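Local coordinates for protein (CD58) (Homo sapiens, PDB 1CCZ), which binds the adhesion receptor CD2 through its N-terminal immunoglobulin-like domain, probably helping to hold T cells against the cells they meet, at residues E25-K30 with E76-N81; K50-L55 with L62-L67; S70-Y75 with F89-E94. One frame throughout, in Å; residues are numbered along the deposited sequence.

Interaction 1. Residues E25-K30 with E76-N81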
loop_
_atom_site.group_PDB
_atom_site.type_symbol
_atom_site.label_atom_id
_atom_site.label_comp_id
_atom_site.label_asym_id
_atom_site.label_seq_id
_atom_site.Cartn_x
_atom_site.Cartn_y
_atom_site.Cartn_z
ATOM N N GLU A 25 13.783 -23.031 15.110
ATOM C CA GLU A 25 12.954 -22.091 15.837
ATOM C C GLU A 25 13.014 -20.739 15.143
ATOM O O GLU A 25 13.974 -20.440 14.437
ATOM C CB GLU A 25 13.433 -21.965 17.278
ATOM C CG GLU A 25 13.437 -23.285 18.026
ATOM C CD GLU A 25 13.986 -23.142 19.430
ATOM O OE1 GLU A 25 15.231 -23.105 19.587
ATOM O OE2 GLU A 25 13.176 -23.052 20.380
ATOM N N VAL A 26 11.973 -19.931 15.328
ATOM C CA VAL A 26 11.921 -18.610 14.713
ATOM C C VAL A 26 11.061 -17.709 15.562
ATOM O O VAL A 26 10.089 -18.154 16.156
ATOM C CB VAL A 26 11.352 -18.660 13.253
ATOM C CG1 VAL A 26 9.945 -19.148 13.246
ATOM C CG2 VAL A 26 11.376 -17.288 12.650
ATOM N N LEU A 27 11.435 -16.442 15.647
ATOM C CA LEU A 27 10.671 -15.477 16.423
ATOM C C LEU A 27 10.445 -14.207 15.572
ATOM O O LEU A 27 11.380 -13.707 14.922
ATOM C CB LEU A 27 11.427 -15.109 17.701
ATOM C CG LEU A 27 10.810 -14.037 18.601
ATOM C CD1 LEU A 27 9.452 -14.495 19.107
ATOM C CD2 LEU A 27 11.724 -13.771 19.775
ATOM N N TRP A 28 9.203 -13.713 15.564
ATOM C CA TRP A 28 8.856 -12.510 14.825
ATOM C C TRP A 28 8.421 -11.462 15.816
ATOM O O TRP A 28 7.624 -11.742 16.740
ATOM C CB TRP A 28 7.715 -12.772 13.854
ATOM C CG TRP A 28 8.181 -13.367 12.585
ATOM C CD1 TRP A 28 8.223 -14.695 12.271
ATOM C CD2 TRP A 28 8.648 -12.661 11.423
ATOM N NE1 TRP A 28 8.681 -14.860 10.987
ATOM C CE2 TRP A 28 8.950 -13.630 10.442
ATOM C CE3 TRP A 28 8.837 -11.304 11.119
ATOM C CZ2 TRP A 28 9.432 -13.290 9.172
ATOM C CZ3 TRP A 28 9.319 -10.966 9.854
ATOM C CH2 TRP A 28 9.610 -11.956 8.898
ATOM N N LYS A 29 8.960 -10.255 15.632
ATOM C CA LYS A 29 8.628 -9.138 16.498
ATOM C C LYS A 29 8.145 -7.963 15.663
ATOM O O LYS A 29 8.566 -7.794 14.518
ATOM C CB LYS A 29 9.849 -8.707 17.308
ATOM C CG LYS A 29 10.208 -9.636 18.454
ATOM C CD LYS A 29 11.567 -9.265 19.027
ATOM C CE LYS A 29 11.859 -10.011 20.329
ATOM N NZ LYS A 29 13.227 -9.702 20.851
ATOM N N LYS A 30 7.244 -7.183 16.254
ATOM C CA LYS A 30 6.689 -5.974 15.647
ATOM C C LYS A 30 7.264 -4.921 16.577
ATOM O O LYS A 30 6.768 -4.720 17.690
ATOM C CB LYS A 30 5.168 -5.980 15.737
ATOM C CG LYS A 30 4.486 -4.703 15.259
ATOM C CD LYS A 30 2.990 -4.800 15.524
ATOM C CE LYS A 30 2.195 -3.801 14.712
ATOM N NZ LYS A 30 2.207 -2.483 15.387
ATOM N N GLU A 76 10.668 -7.671 12.681
ATOM C CA GLU A 76 11.979 -8.299 12.616
ATOM C C GLU A 76 11.874 -9.803 12.907
ATOM O O GLU A 76 11.135 -10.232 13.794
ATOM C CB GLU A 76 12.919 -7.620 13.626
ATOM C CG GLU A 76 12.767 -6.102 13.698
ATOM C CD GLU A 76 11.698 -5.643 14.698
ATOM O OE1 GLU A 76 11.447 -6.374 15.680
ATOM O OE2 GLU A 76 11.104 -4.549 14.510
ATOM N N MET A 77 12.608 -10.590 12.136
ATOM C CA MET A 77 12.628 -12.032 12.301
ATOM C C MET A 77 13.960 -12.464 12.869
ATOM O O MET A 77 14.999 -11.987 12.423
ATOM C CB MET A 77 12.457 -12.718 10.950
ATOM C CG MET A 77 12.245 -14.218 11.044
ATOM S SD MET A 77 13.451 -15.166 10.086
ATOM C CE MET A 77 14.835 -15.077 11.218
ATOM N N GLU A 78 13.950 -13.347 13.856
ATOM C CA GLU A 78 15.216 -13.844 14.363
ATOM C C GLU A 78 15.135 -15.336 14.521
ATOM O O GLU A 78 14.068 -15.881 14.840
ATOM C CB GLU A 78 15.603 -13.207 15.688
ATOM C CG GLU A 78 14.519 -13.082 16.680
ATOM C CD GLU A 78 15.055 -12.543 17.983
ATOM O OE1 GLU A 78 15.866 -13.253 18.606
ATOM O OE2 GLU A 78 14.688 -11.417 18.386
ATOM N N SER A 79 16.265 -15.987 14.263
ATOM C CA SER A 79 16.390 -17.436 14.360
ATOM C C SER A 79 17.799 -17.690 14.893
ATOM O O SER A 79 18.731 -16.996 14.498
ATOM C CB SER A 79 16.221 -18.062 12.986
ATOM O OG SER A 79 15.977 -19.448 13.110
ATOM N N PRO A 80 17.978 -18.693 15.782
ATOM C CA PRO A 80 19.300 -18.984 16.353
ATOM C C PRO A 80 20.473 -19.127 15.392
ATOM O O PRO A 80 21.541 -18.574 15.651
ATOM C CB PRO A 80 19.071 -20.250 17.172
ATOM C CG PRO A 80 17.617 -20.206 17.515
ATOM C CD PRO A 80 16.959 -19.623 16.296
ATOM N N ASN A 81 20.285 -19.856 14.291
ATOM C CA ASN A 81 21.372 -20.038 13.330
ATOM C C ASN A 81 21.355 -19.013 12.194
ATOM O O ASN A 81 21.922 -19.251 11.138
ATOM C CB ASN A 81 21.369 -21.472 12.762
ATOM C CG ASN A 81 22.783 -21.972 12.396
ATOM O OD1 ASN A 81 23.779 -21.252 12.560
ATOM N ND2 ASN A 81 22.868 -23.203 11.898
#

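Interaction 2. Residues K50-L55 with L62-L67. With NAG (2-acetamido-2-deoxy-beta-D-glucopyranose), chain C.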
loop_
_atom_site.group_PDB
_atom_site.type_symbol
_atom_site.label_atom_id
_atom_site.label_comp_id
_atom_site.label_asym_id
_atom_site.label_seq_id
_atom_site.Cartn_x
_atom_site.Cartn_y
_atom_site.Cartn_z
ATOM N N LYS A 50 -3.056 -13.292 17.386
ATOM C CA LYS A 50 -3.598 -14.627 17.622
ATOM C C LYS A 50 -4.724 -14.844 16.642
ATOM O O LYS A 50 -5.556 -13.969 16.451
ATOM C CB LYS A 50 -4.157 -14.747 19.032
ATOM C CG LYS A 50 -3.164 -15.228 20.050
ATOM C CD LYS A 50 -3.034 -14.226 21.178
ATOM C CE LYS A 50 -3.641 -14.757 22.449
ATOM N NZ LYS A 50 -2.841 -15.908 22.929
ATOM N N ASN A 51 -4.738 -15.995 15.995
ATOM C CA ASN A 51 -5.795 -16.313 15.054
ATOM C C ASN A 51 -5.714 -15.606 13.709
ATOM O O ASN A 51 -6.603 -15.781 12.880
ATOM C CB ASN A 51 -7.167 -16.044 15.693
ATOM C CG ASN A 51 -7.413 -16.902 16.934
ATOM O OD1 ASN A 51 -7.291 -18.128 16.885
ATOM N ND2 ASN A 51 -7.760 -16.257 18.053
ATOM N N ARG A 52 -4.677 -14.804 13.474
ATOM C CA ARG A 52 -4.578 -14.171 12.166
ATOM C C ARG A 52 -3.195 -14.091 11.556
ATOM O O ARG A 52 -2.909 -13.172 10.791
ATOM C CB ARG A 52 -5.219 -12.787 12.165
ATOM C CG ARG A 52 -4.662 -11.821 13.149
ATOM C CD ARG A 52 -5.032 -10.432 12.736
ATOM N NE ARG A 52 -4.352 -9.443 13.560
ATOM C CZ ARG A 52 -3.726 -8.381 13.074
ATOM N NH1 ARG A 52 -3.699 -8.183 11.766
ATOM N NH2 ARG A 52 -3.141 -7.520 13.892
ATOM N N VAL A 53 -2.336 -15.048 11.901
ATOM C CA VAL A 53 -0.998 -15.128 11.313
ATOM C C VAL A 53 -0.697 -16.597 10.987
ATOM O O VAL A 53 -1.265 -17.506 11.588
ATOM C CB VAL A 53 0.133 -14.597 12.265
ATOM C CG1 VAL A 53 -0.099 -13.147 12.624
ATOM C CG2 VAL A 53 0.208 -15.439 13.513
ATOM N N TYR A 54 0.150 -16.831 10.000
ATOM C CA TYR A 54 0.564 -18.181 9.686
ATOM C C TYR A 54 2.089 -18.137 9.573
ATOM O O TYR A 54 2.654 -17.276 8.898
ATOM C CB TYR A 54 -0.019 -18.678 8.383
ATOM C CG TYR A 54 0.750 -19.883 7.879
ATOM C CD1 TYR A 54 0.733 -21.088 8.589
ATOM C CD2 TYR A 54 1.526 -19.815 6.711
ATOM C CE1 TYR A 54 1.463 -22.187 8.155
ATOM C CE2 TYR A 54 2.256 -20.903 6.274
ATOM C CZ TYR A 54 2.217 -22.087 7.004
ATOM O OH TYR A 54 2.938 -23.171 6.581
ATOM N N LEU A 55 2.761 -19.073 10.226
ATOM C CA LEU A 55 4.213 -19.095 10.219
ATOM C C LEU A 55 4.758 -20.325 9.512
ATOM O O LEU A 55 4.573 -21.455 9.981
ATOM C CB LEU A 55 4.707 -19.060 11.666
ATOM C CG LEU A 55 6.182 -18.834 11.987
ATOM C CD1 LEU A 55 6.795 -17.810 11.036
ATOM C CD2 LEU A 55 6.281 -18.349 13.423
ATOM N N LEU A 62 6.455 -15.222 7.549
ATOM C CA LEU A 62 5.247 -14.865 8.292
ATOM C C LEU A 62 4.170 -14.282 7.391
ATOM O O LEU A 62 4.459 -13.414 6.563
ATOM C CB LEU A 62 5.574 -13.827 9.373
ATOM C CG LEU A 62 4.405 -13.331 10.227
ATOM C CD1 LEU A 62 3.951 -14.467 11.111
ATOM C CD2 LEU A 62 4.818 -12.159 11.073
ATOM N N THR A 63 2.938 -14.765 7.542
ATOM C CA THR A 63 1.812 -14.233 6.794
ATOM C C THR A 63 0.862 -13.629 7.824
ATOM O O THR A 63 0.515 -14.286 8.797
ATOM C CB THR A 63 1.070 -15.315 6.001
ATOM O OG1 THR A 63 1.913 -15.790 4.952
ATOM C CG2 THR A 63 -0.203 -14.736 5.364
ATOM N N ILE A 64 0.483 -12.368 7.631
ATOM C CA ILE A 64 -0.444 -11.680 8.529
ATOM C C ILE A 64 -1.765 -11.469 7.774
ATOM O O ILE A 64 -1.775 -10.914 6.674
ATOM C CB ILE A 64 0.095 -10.305 8.946
ATOM C CG1 ILE A 64 1.476 -10.458 9.569
ATOM C CG2 ILE A 64 -0.874 -9.643 9.921
ATOM C CD1 ILE A 64 2.138 -9.151 9.938
ATOM N N TYR A 65 -2.872 -11.919 8.355
ATOM C CA TYR A 65 -4.175 -11.780 7.711
ATOM C C TYR A 65 -4.961 -10.632 8.302
ATOM O O TYR A 65 -4.657 -10.144 9.398
ATOM C CB TYR A 65 -4.990 -13.072 7.852
ATOM C CG TYR A 65 -4.313 -14.276 7.248
ATOM C CD1 TYR A 65 -4.430 -14.555 5.885
ATOM C CD2 TYR A 65 -3.543 -15.140 8.040
ATOM C CE1 TYR A 65 -3.800 -15.662 5.318
ATOM C CE2 TYR A 65 -2.907 -16.256 7.486
ATOM C CZ TYR A 65 -3.039 -16.509 6.132
ATOM O OH TYR A 65 -2.422 -17.607 5.588
ATOM N N ASN A 66 -5.970 -10.198 7.552
ATOM C CA ASN A 66 -6.839 -9.121 7.984
ATOM C C ASN A 66 -6.121 -7.879 8.524
ATOM O O ASN A 66 -6.348 -7.451 9.662
ATOM C CB ASN A 66 -7.802 -9.662 9.029
ATOM C CG ASN A 66 -9.144 -8.998 8.955
ATOM O OD1 ASN A 66 -9.639 -8.675 7.866
ATOM N ND2 ASN A 66 -9.738 -8.780 10.120
ATOM N N LEU A 67 -5.280 -7.293 7.680
ATOM C CA LEU A 67 -4.499 -6.120 8.042
ATOM C C LEU A 67 -5.314 -4.945 8.535
ATOM O O LEU A 67 -6.412 -4.694 8.052
ATOM C CB LEU A 67 -3.641 -5.685 6.854
ATOM C CG LEU A 67 -2.548 -6.680 6.450
ATOM C CD1 LEU A 67 -1.885 -6.241 5.161
ATOM C CD2 LEU A 67 -1.518 -6.764 7.569
HETATM C C1 NAG C . -11.065 -8.197 10.163
HETATM C C2 NAG C . -12.128 -9.319 10.308
HETATM C C3 NAG C . -13.326 -8.827 11.143
HETATM C C4 NAG C . -13.602 -7.319 10.930
HETATM C C5 NAG C . -12.347 -6.452 11.204
HETATM C C6 NAG C . -12.428 -5.699 12.521
HETATM C C7 NAG C . -12.377 -11.060 8.624
HETATM C C8 NAG C . -12.874 -11.458 7.244
HETATM N N2 NAG C . -12.576 -9.794 9.003
HETATM O O3 NAG C . -13.078 -9.077 12.525
HETATM O O4 NAG C . -14.065 -7.087 9.602
HETATM O O5 NAG C . -11.151 -7.264 11.255
HETATM O O6 NAG C . -11.253 -4.935 12.741
HETATM O O7 NAG C . -11.824 -11.901 9.331
#

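Interaction 3. Residues S70-Y75 with F89-E94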
loop_
_atom_site.group_PDB
_atom_site.type_symbol
_atom_site.label_atom_id
_atom_site.label_comp_id
_atom_site.label_asym_id
_atom_site.label_seq_id
_atom_site.Cartn_x
_atom_site.Cartn_y
_atom_site.Cartn_z
ATOM N N SER A 70 -3.019 -0.320 12.506
ATOM C CA SER A 70 -2.108 -0.496 13.629
ATOM C C SER A 70 -0.982 -1.467 13.251
ATOM O O SER A 70 0.095 -1.448 13.853
ATOM C CB SER A 70 -2.875 -1.005 14.851
ATOM O OG SER A 70 -3.950 -1.843 14.463
ATOM N N ASP A 71 -1.233 -2.292 12.235
ATOM C CA ASP A 71 -0.245 -3.256 11.757
ATOM C C ASP A 71 0.922 -2.626 11.029
ATOM O O ASP A 71 1.926 -3.287 10.770
ATOM C CB ASP A 71 -0.891 -4.265 10.829
ATOM C CG ASP A 71 -1.789 -5.206 11.556
ATOM O OD1 ASP A 71 -1.635 -5.339 12.789
ATOM O OD2 ASP A 71 -2.648 -5.811 10.899
ATOM N N GLU A 72 0.787 -1.356 10.673
ATOM C CA GLU A 72 1.869 -0.664 9.980
ATOM C C GLU A 72 3.012 -0.510 10.967
ATOM O O GLU A 72 2.862 0.120 12.017
ATOM C CB GLU A 72 1.424 0.716 9.519
ATOM C CG GLU A 72 2.549 1.495 8.891
ATOM C CD GLU A 72 2.044 2.580 7.969
ATOM O OE1 GLU A 72 1.057 2.334 7.246
ATOM O OE2 GLU A 72 2.639 3.675 7.972
ATOM N N ASP A 73 4.166 -1.057 10.624
ATOM C CA ASP A 73 5.269 -1.006 11.561
ATOM C C ASP A 73 6.457 -1.745 10.995
ATOM O O ASP A 73 6.414 -2.273 9.880
ATOM C CB ASP A 73 4.837 -1.708 12.850
ATOM C CG ASP A 73 5.293 -0.997 14.081
ATOM O OD1 ASP A 73 6.349 -0.331 14.026
ATOM O OD2 ASP A 73 4.590 -1.108 15.107
ATOM N N GLU A 74 7.528 -1.771 11.776
ATOM C CA GLU A 74 8.698 -2.516 11.388
ATOM C C GLU A 74 8.594 -3.861 12.101
ATOM O O GLU A 74 8.224 -3.917 13.274
ATOM C CB GLU A 74 9.962 -1.824 11.834
ATOM C CG GLU A 74 11.149 -2.328 11.061
ATOM C CD GLU A 74 12.385 -2.426 11.899
ATOM O OE1 GLU A 74 12.332 -2.093 13.102
ATOM O OE2 GLU A 74 13.420 -2.843 11.342
ATOM N N TYR A 75 8.901 -4.933 11.379
ATOM C CA TYR A 75 8.855 -6.284 11.917
ATOM C C TYR A 75 10.234 -6.875 11.708
ATOM O O TYR A 75 10.892 -6.616 10.688
ATOM C CB TYR A 75 7.824 -7.142 11.184
ATOM C CG TYR A 75 6.388 -6.751 11.436
ATOM C CD1 TYR A 75 5.859 -5.560 10.905
ATOM C CD2 TYR A 75 5.545 -7.569 12.195
ATOM C CE1 TYR A 75 4.522 -5.197 11.121
ATOM C CE2 TYR A 75 4.209 -7.216 12.417
ATOM C CZ TYR A 75 3.709 -6.028 11.873
ATOM O OH TYR A 75 2.392 -5.694 12.066
ATOM N N PHE A 89 9.545 -3.417 6.765
ATOM C CA PHE A 89 8.673 -2.332 7.205
ATOM C C PHE A 89 7.410 -2.440 6.363
ATOM O O PHE A 89 7.430 -2.377 5.129
ATOM C CB PHE A 89 9.317 -0.921 7.144
ATOM C CG PHE A 89 10.820 -0.953 7.399
ATOM C CD1 PHE A 89 11.650 -1.693 6.572
ATOM C CD2 PHE A 89 11.381 -0.374 8.534
ATOM C CE1 PHE A 89 12.984 -1.865 6.877
ATOM C CE2 PHE A 89 12.713 -0.542 8.841
ATOM C CZ PHE A 89 13.515 -1.292 8.016
ATOM N N LEU A 90 6.320 -2.693 7.070
ATOM C CA LEU A 90 5.023 -2.878 6.467
ATOM C C LEU A 90 4.191 -1.609 6.552
ATOM O O LEU A 90 4.062 -1.009 7.622
ATOM C CB LEU A 90 4.290 -4.023 7.182
ATOM C CG LEU A 90 2.790 -4.182 6.895
ATOM C CD1 LEU A 90 2.612 -4.717 5.481
ATOM C CD2 LEU A 90 2.138 -5.114 7.922
ATOM N N TYR A 91 3.645 -1.198 5.411
ATOM C CA TYR A 91 2.757 -0.044 5.366
ATOM C C TYR A 91 1.397 -0.632 5.007
ATOM O O TYR A 91 1.308 -1.526 4.158
ATOM C CB TYR A 91 3.215 0.945 4.301
ATOM C CG TYR A 91 4.606 1.447 4.553
ATOM C CD1 TYR A 91 4.832 2.479 5.464
ATOM C CD2 TYR A 91 5.712 0.842 3.943
ATOM C CE1 TYR A 91 6.133 2.899 5.781
ATOM C CE2 TYR A 91 7.026 1.249 4.250
ATOM C CZ TYR A 91 7.229 2.280 5.177
ATOM O OH TYR A 91 8.514 2.671 5.539
ATOM N N VAL A 92 0.349 -0.165 5.679
ATOM C CA VAL A 92 -1.010 -0.648 5.423
ATOM C C VAL A 92 -1.807 0.492 4.785
ATOM O O VAL A 92 -2.067 1.528 5.410
ATOM C CB VAL A 92 -1.696 -1.092 6.718
ATOM C CG1 VAL A 92 -3.123 -1.507 6.425
ATOM C CG2 VAL A 92 -0.901 -2.247 7.353
ATOM N N LEU A 93 -2.192 0.288 3.532
ATOM C CA LEU A 93 -2.890 1.317 2.796
ATOM C C LEU A 93 -4.319 0.990 2.466
ATOM O O LEU A 93 -4.700 -0.159 2.244
ATOM C CB LEU A 93 -2.144 1.609 1.487
ATOM C CG LEU A 93 -0.765 2.262 1.585
ATOM C CD1 LEU A 93 0.271 1.199 1.763
ATOM C CD2 LEU A 93 -0.470 3.026 0.333
ATOM N N GLU A 94 -5.120 2.033 2.430
ATOM C CA GLU A 94 -6.497 1.890 2.043
ATOM C C GLU A 94 -6.477 2.143 0.502
ATOM O O GLU A 94 -5.706 2.971 0.000
ATOM C CB GLU A 94 -7.291 2.908 2.850
ATOM C CG GLU A 94 -8.400 3.613 2.160
ATOM C CD GLU A 94 -8.937 4.723 3.044
ATOM O OE1 GLU A 94 -8.760 4.588 4.283
ATOM O OE2 GLU A 94 -9.509 5.713 2.521
HETATM O O HOH W 1 -0.439 3.973 5.708
#

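Interaction 1. Residues E25-K30 with E76-N81
Glu25 and Ser79 join at the end of the contact, where the hydroxyl OG of Ser79 donates to Glu25 O at 2.6 Å, nearly in line with the C=O bond (171° at the oxygen). A serine suits this place because its short side chain lets the hydroxyl bond the opposite backbone one step beyond the Leu27-Glu78 pair. Pro80 adds its CD beside the same carbonyl, while the carboxylate of Glu25 turns to the backbone N of Asn40.

Val26 faces the core, and its CG2 lies 3.6 Å from Met77 CG. Leu27 points to the other surface; it trades backbone bonds with Glu78 in both directions, and its CB packs 3.8 Å from Glu78 CG, the two side chains running side by side.

Trp28 carries the buried half of the contact. Met77 CB sits 3.4 Å from the centroid of the six-membered ring, 8° off the ring normal, a CH-pi contact over one face. Met77 CG is anti to its backbone N (chi1 -171°), which brings it over CE2, while SD stands obliquely to the ring as a Met-aromatic contact. The indole NE1 is satisfied by Gly60 O.

Lys29 returns to the polar surface, paired by two backbone bonds with Glu76. Its extended chain ends in a salt bridge, NZ to Glu78 OE2 at 3.3 Å, whose hydrogen bond is weak, and its CB lies 3.3 Å from Glu76 OE1. Lys30 reaches instead for Asp73.

Trp28 is probably the strand C tryptophan of an immunoglobulin V-type domain, with Met77 where strand F usually carries a cysteine. The chemistry is thus two-sided: apolar packing within, and on the face of Lys29, Glu76 and Glu78 charged groups, of which Lys29 and Glu78 pair, consistent with a charge-rich surface for recognising CD2.

Interaction 2. Residues K50-L55 with L62-L67
Arg52 meets the backbone of Tyr65 along much of its length. Its CB lies 3.9 Å from Tyr65 O, and CG is placed between the backbone N and the carbonyl carbon (chi1 58°). From CG to NE the chain is extended, and CD comes closer, 3.4 Å from Tyr65 O. At the tip, NH1 donates to the same oxygen at 3.2 Å, nearly straight (163° at the hydrogen) and with the acceptor in the guanidinium plane; Ile64 CG2 lies 3.7 Å from NH1. The rest of the group is also held: NE bonds Ser48 O, NH1 makes a salt bridge with Asp71, and Phe49 supplies a cation-pi contact. Arginine suits the place, its long chain ending in a flat group with several N-H donors, so one side chain can serve all these partners. The negative charge of Asp71 probably balances that of the guanidinium.

The backbone of Arg52 is gripped as well, Tyr65 N reaching Arg52 O at 2.7 Å. The Tyr65 ring turns an edge to this carbonyl, with CD2 3.4 Å from Arg52 O, while its far end meets Tyr54 CB and Thr63 CG2 lies over one face. Beyond it, Asn66 ND2 is bonded to C1 of an N-acetylglucosamine; Asn66 and Thr68 frame an N-glycosylation sequon.

Further on, Tyr54 and Thr63 exchange two backbone bonds. Val53, Leu55, Leu62 and Ile64 present branched apolar groups to the opposite side, Val53 CB lying 4.0 Å from Leu62 CD1.

This is the D-E hairpin of a V-type immunoglobulin sandwich. Strand 53-55 forms one margin of its three-stranded sheet, strand 62-64 lies between it and strand 13-15, and the apolar row packs on strands 26-30, 33-39 and 42-45.

Interaction 3. Residues S70-Y75 with F89-E94
Glu72 reaches across to strand 89-93 with an extended side chain. CG is anti to the backbone N (chi1 176°) and lies 3.2 Å from Leu90 O; at the tip, OE1 accepts the N-H of Val92 at 3.0 Å, from the anti side and 30° out of the carboxylate plane. A water donates to this OE1 and to Val92 O, so it bridges side chain and strand. The other oxygen, OE2, stands at the edge of the Tyr91 ring, 3.5 Å from CD1. Glutamate fits because a side chain carboxylate here takes over the pairing where the backbone ladder has stopped.

Leu90 fills the inner side. Its backbone bonds Asp73 in both directions, and its CD2 lies 3.4 Å from Asp71 O and 4.0 Å from Tyr75 CE1. That carbonyl also receives the hydroxyl of Tyr75 at 2.8 Å, in the carbonyl plane and on a lone pair. The link from a tyrosine to the residue four before it is a tyrosine corner, a hallmark of the E-F turn and strand F in immunoglobulin domains; strand 89-93 is then strand G, and the pair belongs to the F-G hairpin.

Phe89, on the outer side with Glu74, was modelled in two conformers. In one of them its ring runs alongside Glu74, the ring and carboxylate planes 17° apart, and the aliphatic CB and CG of Glu74 lie beside CD2.

Overall arrangement
Interactions 1 and 3 share strand 73-78 and lie in one sheet, centres about 18 Å apart, while interaction 2 belongs to the facing sheet of the same sandwich. Across the core, Trp28 CE2 meets Leu62 CB at 3.5 Å, so interaction 1 packs on the hairpin of interaction 2. Two salt bridges tie the rest: Arg52 NH1 to Asp71 OD2 at 2.7 Å, between interactions 2 and 3, and Lys30 NZ to Asp73 OD2 at 2.8 Å, between interactions 1 and 3. The first is the arginine-aspartate bridge familiar from V-type domains. The sugar on Asn66 projects from interaction 2, whereas the charged face of interaction 1, probably on the CD2-binding side, belongs to the other sheet.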